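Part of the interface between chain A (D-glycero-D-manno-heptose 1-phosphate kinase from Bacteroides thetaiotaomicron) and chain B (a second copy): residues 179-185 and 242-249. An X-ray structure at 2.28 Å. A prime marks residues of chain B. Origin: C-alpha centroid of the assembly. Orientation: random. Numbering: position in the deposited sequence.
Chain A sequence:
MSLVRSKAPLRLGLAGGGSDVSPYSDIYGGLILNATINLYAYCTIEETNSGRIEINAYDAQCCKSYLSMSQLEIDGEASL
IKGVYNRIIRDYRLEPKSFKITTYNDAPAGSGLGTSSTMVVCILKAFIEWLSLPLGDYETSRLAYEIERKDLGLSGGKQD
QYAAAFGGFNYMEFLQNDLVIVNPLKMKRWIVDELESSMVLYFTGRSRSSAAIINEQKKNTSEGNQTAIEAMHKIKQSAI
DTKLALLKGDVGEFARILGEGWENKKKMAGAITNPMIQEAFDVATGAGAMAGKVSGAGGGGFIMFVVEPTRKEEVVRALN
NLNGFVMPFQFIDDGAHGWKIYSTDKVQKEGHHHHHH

Chain A, residues 179-185: LVIVNPL
Chain B, residues 242-249: TKLALLKG

How do the two backbones meet? The chain A stretch runs as an extended strand, with phi/psi from -135/135 at Val180 to -68/112 at Pro184. Against it lies the end of a chain B helix, residues 242-247, nearly perpendicular: the N-to-C directions differ by 82° and the axes come within 9.2 Å. The register is set by Ile181 CA to Leu244′ CA at 6.9 Å and Asn183 CA to Leu247′ CA at 7.6 Å. Together the stretches bury 337 Å².

What does the start of the helix segment contribute? Thr242′ faces out of reach, but Lys243′ points its CA-to-CB bond toward the strand and extends through chi angles t, t, p, t. Its NZ donates a hydrogen bond to Asn183 OD1 at 2.7 Å, and the same amine is also bonded elsewhere in the structure. A long lysine suits this place because it carries a charged donor across to a buried amide. Asn183 leaves the strand sideways, yet its m rotamer, with chi2 near -80°, brings OD1 to the lysine, while ND2 is satisfied elsewhere in the structure.

How do the leucines pack against the strand? Leu244′ starts sideways, but its t, p rotamer brings CD1 to 3.2 Å from Ile181 CD1, a tight apolar contact. Ile181, m at both chi angles, points toward the helix and is buried. One turn later, past the distant Ala245′ and Leu246′, Leu247′ points toward the strand with chi1 at -83° and chi2 t. Its CD1 lies 4.2 Å from Ile181 CG2 and 3.2 Å from Val182 O; its CD2 lies 3.6 Å from Pro184 CD. The branched leucine thus spans the strand from Ile181 to the proline ring, which has a C-gamma exo pucker. Ile181 and Leu247′ each lose 62 Å² to the opposing stretch, the largest shares in the contact.

How does the contact finish where the helix ends? Lys248′, at phi/psi -94/1, leaves sideways, but its m, t, t, p side chain reaches back to the strand. NZ donates a hydrogen bond to Val180 O at 3.2 Å, so a backbone carbonyl serves as acceptor although the Val180 side chain (chi1 p) points away. The aliphatic length of the lysine lets its amine reach that carbonyl; NZ also lies 3.3 Å from Ile181 CD1. Gly249′ then takes phi/psi 68/22, closing the helix in a Schellman motif with a weak bond from its N to Leu246′ O at 2.8 Å. Positive phi favours glycine, and the residue stays clear of the strand.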

# COMPACT_ATOMS: atom_id res chain seq x y z
N LEU A 179 4.68 -10.76 16.68
CA LEU A 179 3.44 -10.27 16.09
C LEU A 179 3.92 -9.79 14.72
O LEU A 179 5.08 -9.39 14.57
CB LEU A 179 2.88 -9.09 16.89
CG LEU A 179 1.82 -8.22 16.18
CD1 LEU A 179 0.58 -9.04 15.81
CD2 LEU A 179 1.43 -7.06 17.10
N VAL A 180 3.07 -9.85 13.70
CA VAL A 180 3.49 -9.41 12.38
C VAL A 180 2.48 -8.52 11.69
O VAL A 180 1.29 -8.82 11.69
CB VAL A 180 3.79 -10.60 11.46
CG1 VAL A 180 2.57 -11.48 11.34
CG2 VAL A 180 4.21 -10.10 10.08
N ILE A 181 2.96 -7.43 11.11
CA ILE A 181 2.09 -6.51 10.39
C ILE A 181 2.62 -6.32 8.98
O ILE A 181 3.79 -5.99 8.79
CB ILE A 181 2.04 -5.11 11.06
CG1 ILE A 181 1.76 -5.25 12.56
CG2 ILE A 181 0.97 -4.26 10.40
CD1 ILE A 181 0.56 -6.12 12.88
N VAL A 182 1.77 -6.55 8.00
CA VAL A 182 2.18 -6.36 6.61
C VAL A 182 1.51 -5.11 6.05
O VAL A 182 0.28 -5.02 5.98
CB VAL A 182 1.78 -7.57 5.74
CG1 VAL A 182 2.20 -7.35 4.30
CG2 VAL A 182 2.42 -8.83 6.29
N ASN A 183 2.32 -4.11 5.70
CA ASN A 183 1.80 -2.88 5.12
C ASN A 183 1.92 -3.06 3.60
O ASN A 183 2.99 -2.83 3.03
CB ASN A 183 2.64 -1.68 5.58
CG ASN A 183 2.52 -1.44 7.07
OD1 ASN A 183 1.56 -0.84 7.54
ND2 ASN A 183 3.51 -1.91 7.83
N PRO A 184 0.84 -3.49 2.93
CA PRO A 184 0.86 -3.68 1.48
C PRO A 184 0.97 -2.32 0.81
O PRO A 184 0.04 -1.53 0.88
CB PRO A 184 -0.50 -4.33 1.18
CG PRO A 184 -0.94 -4.90 2.51
CD PRO A 184 -0.48 -3.85 3.49
N LEU A 185 2.10 -2.04 0.17
CA LEU A 185 2.29 -0.74 -0.46
C LEU A 185 1.89 -0.63 -1.94
O LEU A 185 2.34 -1.43 -2.76
CB LEU A 185 3.75 -0.30 -0.34
CG LEU A 185 4.44 -0.23 1.03
CD1 LEU A 185 5.90 0.17 0.81
CD2 LEU A 185 3.74 0.79 1.92
N THR B 242 -5.76 1.61 14.27
CA THR B 242 -6.75 1.51 13.21
C THR B 242 -6.13 0.90 11.95
O THR B 242 -6.76 0.08 11.28
CB THR B 242 -7.37 2.90 12.90
OG1 THR B 242 -8.22 3.29 13.99
CG2 THR B 242 -8.22 2.85 11.64
N LYS B 243 -4.89 1.27 11.64
CA LYS B 243 -4.22 0.73 10.46
C LYS B 243 -4.14 -0.79 10.60
O LYS B 243 -4.62 -1.54 9.73
CB LYS B 243 -2.80 1.29 10.34
CG LYS B 243 -2.11 0.89 9.05
CD LYS B 243 -0.61 1.17 9.08
CE LYS B 243 0.05 0.29 10.14
NZ LYS B 243 1.52 0.23 10.00
N LEU B 244 -3.55 -1.23 11.70
CA LEU B 244 -3.39 -2.65 11.99
C LEU B 244 -4.73 -3.36 11.96
O LEU B 244 -4.85 -4.44 11.38
CB LEU B 244 -2.72 -2.83 13.36
CG LEU B 244 -2.91 -4.16 14.11
CD1 LEU B 244 -2.54 -5.36 13.24
CD2 LEU B 244 -2.04 -4.12 15.36
N ALA B 245 -5.74 -2.75 12.56
CA ALA B 245 -7.08 -3.34 12.60
C ALA B 245 -7.72 -3.54 11.21
O ALA B 245 -8.24 -4.62 10.92
CB ALA B 245 -7.99 -2.48 13.48
N LEU B 246 -7.67 -2.52 10.35
CA LEU B 246 -8.27 -2.63 9.02
C LEU B 246 -7.45 -3.46 8.04
O LEU B 246 -8.02 -4.09 7.15
CB LEU B 246 -8.52 -1.24 8.42
CG LEU B 246 -9.56 -0.37 9.15
CD1 LEU B 246 -9.60 1.02 8.50
CD2 LEU B 246 -10.92 -1.03 9.09
N LEU B 247 -6.14 -3.48 8.21
CA LEU B 247 -5.29 -4.28 7.33
C LEU B 247 -5.65 -5.75 7.49
O LEU B 247 -5.51 -6.55 6.56
CB LEU B 247 -3.81 -4.09 7.67
CG LEU B 247 -3.14 -2.87 7.04
CD1 LEU B 247 -1.67 -2.87 7.41
CD2 LEU B 247 -3.30 -2.91 5.52
N LYS B 248 -6.10 -6.10 8.69
CA LYS B 248 -6.49 -7.47 9.00
C LYS B 248 -7.98 -7.66 8.77
O LYS B 248 -8.51 -8.74 9.01
CB LYS B 248 -6.12 -7.81 10.46
CG LYS B 248 -4.63 -8.07 10.68
CD LYS B 248 -4.34 -8.45 12.14
CE LYS B 248 -2.97 -9.14 12.30
NZ LYS B 248 -1.82 -8.26 11.94
N GLY B 249 -8.64 -6.59 8.32
CA GLY B 249 -10.06 -6.65 8.05
C GLY B 249 -10.90 -6.82 9.30
O GLY B 249 -12.04 -7.28 9.24